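Local coordinates for protein glycine betaine/carnitine/choline ABC transporter (Staphylococcus aureus subsp. aureus Mu50, PDB 3O66) that probably binds glycine betaine, carnitine, choline or related solutes as the substrate-binding component of an ABC importer, at residues Thr18-Ile23 and Tyr196-Arg201; Asn257-Ala260 and Gly264-Pro267. All coordinates share one frame; numbering follows the deposited sequence.

Contact 1: Thr18-Ile23 and Tyr196-Arg201. With ACT (acetate ion), chain D.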
loop_
_atom_site.group_PDB
_atom_site.type_symbol
_atom_site.label_atom_id
_atom_site.label_comp_id
_atom_site.label_asym_id
_atom_site.label_seq_id
_atom_site.Cartn_x
_atom_site.Cartn_y
_atom_site.Cartn_z
ATOM N N THR A 18 4.891 9.555 2.368
ATOM C CA THR A 18 3.939 8.833 3.226
ATOM C C THR A 18 4.732 8.067 4.275
ATOM O O THR A 18 5.866 7.658 4.010
ATOM C CB THR A 18 3.107 7.821 2.426
ATOM O OG1 THR A 18 3.969 6.798 1.879
ATOM C CG2 THR A 18 2.345 8.515 1.292
ATOM N N SER A 19 4.170 7.920 5.471
ATOM C CA SER A 19 4.845 7.145 6.521
ATOM C C SER A 19 5.073 5.711 6.074
ATOM O O SER A 19 6.110 5.133 6.343
ATOM C CB SER A 19 4.048 7.153 7.827
ATOM O OG SER A 19 3.965 8.480 8.287
ATOM N N GLU A 20 4.105 5.164 5.355
ATOM C CA GLU A 20 4.194 3.819 4.867
ATOM C C GLU A 20 5.455 3.577 4.025
ATOM O O GLU A 20 6.225 2.627 4.273
ATOM C CB GLU A 20 2.966 3.527 4.024
ATOM C CG GLU A 20 2.935 2.099 3.536
ATOM C CD GLU A 20 1.551 1.705 3.059
ATOM O OE1 GLU A 20 0.627 1.689 3.902
ATOM O OE2 GLU A 20 1.403 1.422 1.858
ATOM N N SER A 21 5.649 4.421 3.016
ATOM C CA SER A 21 6.843 4.339 2.180
ATOM C C SER A 21 8.119 4.557 2.999
ATOM O O SER A 21 9.137 3.856 2.795
ATOM C CB SER A 21 6.757 5.331 1.030
ATOM O OG SER A 21 7.981 5.361 0.331
ATOM N N GLN A 22 8.072 5.506 3.933
ATOM C CA GLN A 22 9.265 5.795 4.730
ATOM C C GLN A 22 9.626 4.632 5.668
ATOM O O GLN A 22 10.803 4.279 5.786
ATOM C CB GLN A 22 9.149 7.125 5.458
ATOM C CG GLN A 22 8.985 8.289 4.457
ATOM C CD GLN A 22 8.645 9.584 5.122
ATOM O OE1 GLN A 22 7.968 9.616 6.159
ATOM N NE2 GLN A 22 9.105 10.684 4.528
ATOM N N ILE A 23 8.623 4.052 6.308
ATOM C CA ILE A 23 8.820 2.849 7.147
ATOM C C ILE A 23 9.511 1.713 6.364
ATOM O O ILE A 23 10.592 1.221 6.774
ATOM C CB ILE A 23 7.500 2.384 7.827
ATOM C CG1 ILE A 23 7.019 3.434 8.836
ATOM C CG2 ILE A 23 7.660 0.935 8.554
ATOM C CD1 ILE A 23 5.519 3.284 9.224
ATOM N N TYR A 196 -8.242 4.448 2.667
ATOM C CA TYR A 196 -7.145 3.597 2.226
ATOM C C TYR A 196 -6.979 2.441 3.209
ATOM O O TYR A 196 -7.041 2.645 4.436
ATOM C CB TYR A 196 -5.853 4.402 2.194
ATOM C CG TYR A 196 -5.677 5.234 0.959
ATOM C CD1 TYR A 196 -5.445 4.624 -0.289
ATOM C CD2 TYR A 196 -5.721 6.625 1.018
ATOM C CE1 TYR A 196 -5.262 5.390 -1.445
ATOM C CE2 TYR A 196 -5.529 7.397 -0.125
ATOM C CZ TYR A 196 -5.316 6.780 -1.345
ATOM O OH TYR A 196 -5.133 7.555 -2.465
ATOM N N SER A 197 -6.740 1.251 2.684
ATOM C CA SER A 197 -6.796 0.017 3.492
ATOM C C SER A 197 -5.641 -0.180 4.473
ATOM O O SER A 197 -5.686 -1.119 5.271
ATOM C CB SER A 197 -6.881 -1.188 2.558
ATOM O OG SER A 197 -5.694 -1.235 1.775
ATOM N N THR A 198 -4.605 0.670 4.434
ATOM C CA THR A 198 -3.514 0.516 5.404
ATOM C C THR A 198 -3.383 1.685 6.381
ATOM O O THR A 198 -2.400 1.761 7.145
ATOM C CB THR A 198 -2.126 0.310 4.746
ATOM O OG1 THR A 198 -1.835 1.431 3.901
ATOM C CG2 THR A 198 -2.040 -0.995 3.986
ATOM N N ASP A 199 -4.349 2.611 6.354
ATOM C CA ASP A 199 -4.242 3.790 7.217
ATOM C C ASP A 199 -4.127 3.377 8.686
ATOM O O ASP A 199 -4.885 2.526 9.164
ATOM C CB ASP A 199 -5.410 4.786 6.989
ATOM C CG ASP A 199 -5.142 6.112 7.636
ATOM O OD1 ASP A 199 -4.645 7.028 6.937
ATOM O OD2 ASP A 199 -5.368 6.229 8.874
ATOM N N GLY A 200 -3.162 3.946 9.396
ATOM C CA GLY A 200 -2.984 3.645 10.815
ATOM C C GLY A 200 -4.225 3.834 11.685
ATOM O O GLY A 200 -4.358 3.238 12.757
ATOM N N ARG A 201 -5.130 4.694 11.264
ATOM C CA ARG A 201 -6.316 4.927 12.080
ATOM C C ARG A 201 -7.239 3.720 12.068
ATOM O O ARG A 201 -8.094 3.566 12.956
ATOM C CB ARG A 201 -7.012 6.245 11.706
ATOM C CG ARG A 201 -6.206 7.459 12.210
ATOM C CD ARG A 201 -6.580 8.736 11.485
ATOM N NE ARG A 201 -6.129 8.718 10.083
ATOM C CZ ARG A 201 -5.848 9.825 9.402
ATOM N NH1 ARG A 201 -5.446 9.762 8.140
ATOM N NH2 ARG A 201 -5.984 11.011 9.997
HETATM C C ACT D . -2.455 4.701 4.060
HETATM O O ACT D . -2.936 3.696 3.457
HETATM O OXT ACT D . -1.376 4.542 4.711
HETATM C CH3 ACT D . -3.135 6.041 3.996
#
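E20 reaches across to T198 with CG anti to its backbone nitrogen (chi1 -177°) and an extended chain beyond, while T198 tucks OG1 between its own N and carbonyl carbon (chi1 59°). The two side chains cross at about a right angle, and E20 OE1 meets T198 OG1 at a very short 2.5 Å. The same hydroxyl touches O of a bound acetate, 2.6 Å from T198 OG1. E20, buried, has further partners: OE2 bonds to Y70 OH and N114 ND2. Several contacts thus hold this carboxylate in place. The acetate, probably from the crystallisation liquor, lies beside Y196, whose CB is 3.3 Å from acetate O; its methyl carbon comes to 3.5 Å from D199 OD1. A small carboxylate between the lobes is consistent with a ligand pocket, but does not show how the natural solute binds. Each segment also starts a helix. T18 OG1 accepts from S21 N, capping the first; D199 OD2 accepts from R201 N at 2.9 Å, capping the second. R201 then grips D199 side-on through NE and NH1, in the guanidinium plane, and its N and NE approach OD2 from opposite faces of the carboxylate. The strand order of both sheets suits a type II periplasmic-binding-protein fold. Residues 18-23 follow strand 12-16 of one sheet and enter helix 19-35; residues 196-201 leave strand 192-196 of the other and enter helix 200-204. The E20-T198 contact therefore bridges the two lobes, with M253 of helix 250-261 packed against both side chains.

Contact 2: Asn257-Ala260 and Gly264-Pro267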
loop_
_atom_site.group_PDB
_atom_site.type_symbol
_atom_site.label_atom_id
_atom_site.label_comp_id
_atom_site.label_asym_id
_atom_site.label_seq_id
_atom_site.Cartn_x
_atom_site.Cartn_y
_atom_site.Cartn_z
ATOM N N ASN A 257 1.885 1.789 10.505
ATOM C CA ASN A 257 1.525 3.183 10.176
ATOM C C ASN A 257 1.060 3.947 11.417
ATOM O O ASN A 257 1.349 5.141 11.570
ATOM C CB ASN A 257 0.461 3.247 9.099
ATOM C CG ASN A 257 1.044 3.111 7.713
ATOM O OD1 ASN A 257 2.177 3.572 7.443
ATOM N ND2 ASN A 257 0.304 2.456 6.824
ATOM N N TYR A 258 0.344 3.256 12.300
ATOM C CA TYR A 258 -0.167 3.884 13.522
ATOM C C TYR A 258 1.001 4.348 14.399
ATOM O O TYR A 258 0.950 5.430 15.024
ATOM C CB TYR A 258 -1.071 2.902 14.276
ATOM C CG TYR A 258 -1.602 3.356 15.627
ATOM C CD1 TYR A 258 -2.084 4.646 15.821
ATOM C CD2 TYR A 258 -1.687 2.451 16.689
ATOM C CE1 TYR A 258 -2.593 5.057 17.069
ATOM C CE2 TYR A 258 -2.195 2.834 17.925
ATOM C CZ TYR A 258 -2.647 4.135 18.107
ATOM O OH TYR A 258 -3.141 4.490 19.335
ATOM N N GLU A 259 2.044 3.523 14.448
ATOM C CA GLU A 259 3.230 3.812 15.252
ATOM C C GLU A 259 3.843 5.144 14.791
ATOM O O GLU A 259 4.317 5.920 15.609
ATOM C CB GLU A 259 4.267 2.692 15.103
ATOM C CG GLU A 259 3.881 1.347 15.737
ATOM C CD GLU A 259 3.792 1.395 17.239
ATOM O OE1 GLU A 259 4.809 1.691 17.907
ATOM O OE2 GLU A 259 2.688 1.115 17.761
ATOM N N ALA A 260 3.866 5.378 13.477
ATOM C CA ALA A 260 4.426 6.641 12.957
ATOM C C ALA A 260 3.456 7.835 12.992
ATOM O O ALA A 260 3.809 8.911 13.444
ATOM C CB ALA A 260 5.004 6.448 11.567
ATOM N N GLY A 264 3.462 9.118 16.622
ATOM C CA GLY A 264 4.453 10.131 16.257
ATOM C C GLY A 264 5.908 9.663 16.211
ATOM O O GLY A 264 6.836 10.494 16.255
ATOM N N LYS A 265 6.136 8.351 16.152
ATOM C CA LYS A 265 7.499 7.836 16.084
ATOM C C LYS A 265 8.091 8.072 14.686
ATOM O O LYS A 265 7.364 8.052 13.690
ATOM C CB LYS A 265 7.548 6.345 16.458
ATOM C CG LYS A 265 7.052 6.034 17.895
ATOM C CD LYS A 265 7.083 4.511 18.173
ATOM C CE LYS A 265 6.763 4.186 19.642
ATOM N NZ LYS A 265 6.936 2.724 19.906
ATOM N N GLU A 266 9.403 8.309 14.619
ATOM C CA GLU A 266 10.126 8.297 13.341
ATOM C C GLU A 266 9.957 6.973 12.554
ATOM O O GLU A 266 10.111 5.889 13.117
ATOM C CB GLU A 266 11.613 8.555 13.590
ATOM C CG GLU A 266 11.935 10.008 13.968
ATOM C CD GLU A 266 11.650 10.991 12.836
ATOM O OE1 GLU A 266 11.657 10.604 11.634
ATOM O OE2 GLU A 266 11.429 12.167 13.164
ATOM N N PRO A 267 9.656 7.056 11.248
ATOM C CA PRO A 267 9.616 5.838 10.420
ATOM C C PRO A 267 10.886 4.960 10.551
ATOM O O PRO A 267 10.759 3.725 10.558
ATOM C CB PRO A 267 9.477 6.383 9.014
ATOM C CG PRO A 267 8.649 7.689 9.217
ATOM C CD PRO A 267 9.193 8.254 10.509
HETATM O O HOH W 1 6.302 9.986 12.497
#
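E259 and A260, in the last turn of helix 250-261, are met by G264 and K265 at the C-terminal end of that helix, where G264, the first residue to leave helical geometry, ends it with positive phi and a short loop leads on to the N-cap of helix 267-277. The phi of G264 (71°) turns the chain back beside the helix end. The carbonyl of E259, near the end where helical amide donors run out, is satisfied by K265 N, six residues on, at 3.1 Å; the donor lies in the carbonyl plane, with an N-H...O angle of 155°. A260 O accepts a hydrogen bond from a water, 2.9 Å from its oxygen. The same water lies only 2.5 Å from K265 O, suspiciously short for a second bond, so the geometry there is doubtful. G264 CA makes a C-H...O contact with A260 O, 3.1 Å away. The side chains of E259 and K265 lie alongside each other, pointing the same way. K265 is extended, laying its CB and CG close to E259 O before its ammonium reaches E259 OE1, 3.1 Å from K265 NZ, in a salt bridge. E259 bends at chi2 (-66°) to bring its carboxylate there. The other oxygen, OE2, forms a salt bridge with K263 NZ, so the carboxylate is shared by two lysines; K265 NZ has in addition a long, weak ion pair with E273 of helix 267-277. V270 of that helix touches both E259 and K265 side chains. E266 is the N-cap of the same helix. A260 CB lies 3.6 Å from K265 O, and the same carbonyl oxygen receives a C-H...O contact from A260 CA at 3.3 Å.

In the fold
Contact 1 is buried near the middle of the chain and joins the two lobes; contact 2 lies about 16 Å from the chain centre, partly buried, and joins neighbours along the sequence at the end of one helix. Their centres are about 9 Å apart. Helix 250-261 ties them together: N257 ND2 probably bonds to T198 O (2.8 Å) and to E20 OE1 (3.0 Å), touching both sides of the lobe junction, while Q22 packs on P267. The chemistry follows place: a carboxylate and a hydroxyl enclosed by protein and acetate in contact 1, backbone carbonyls, a water and lysine-glutamate pairing in contact 2.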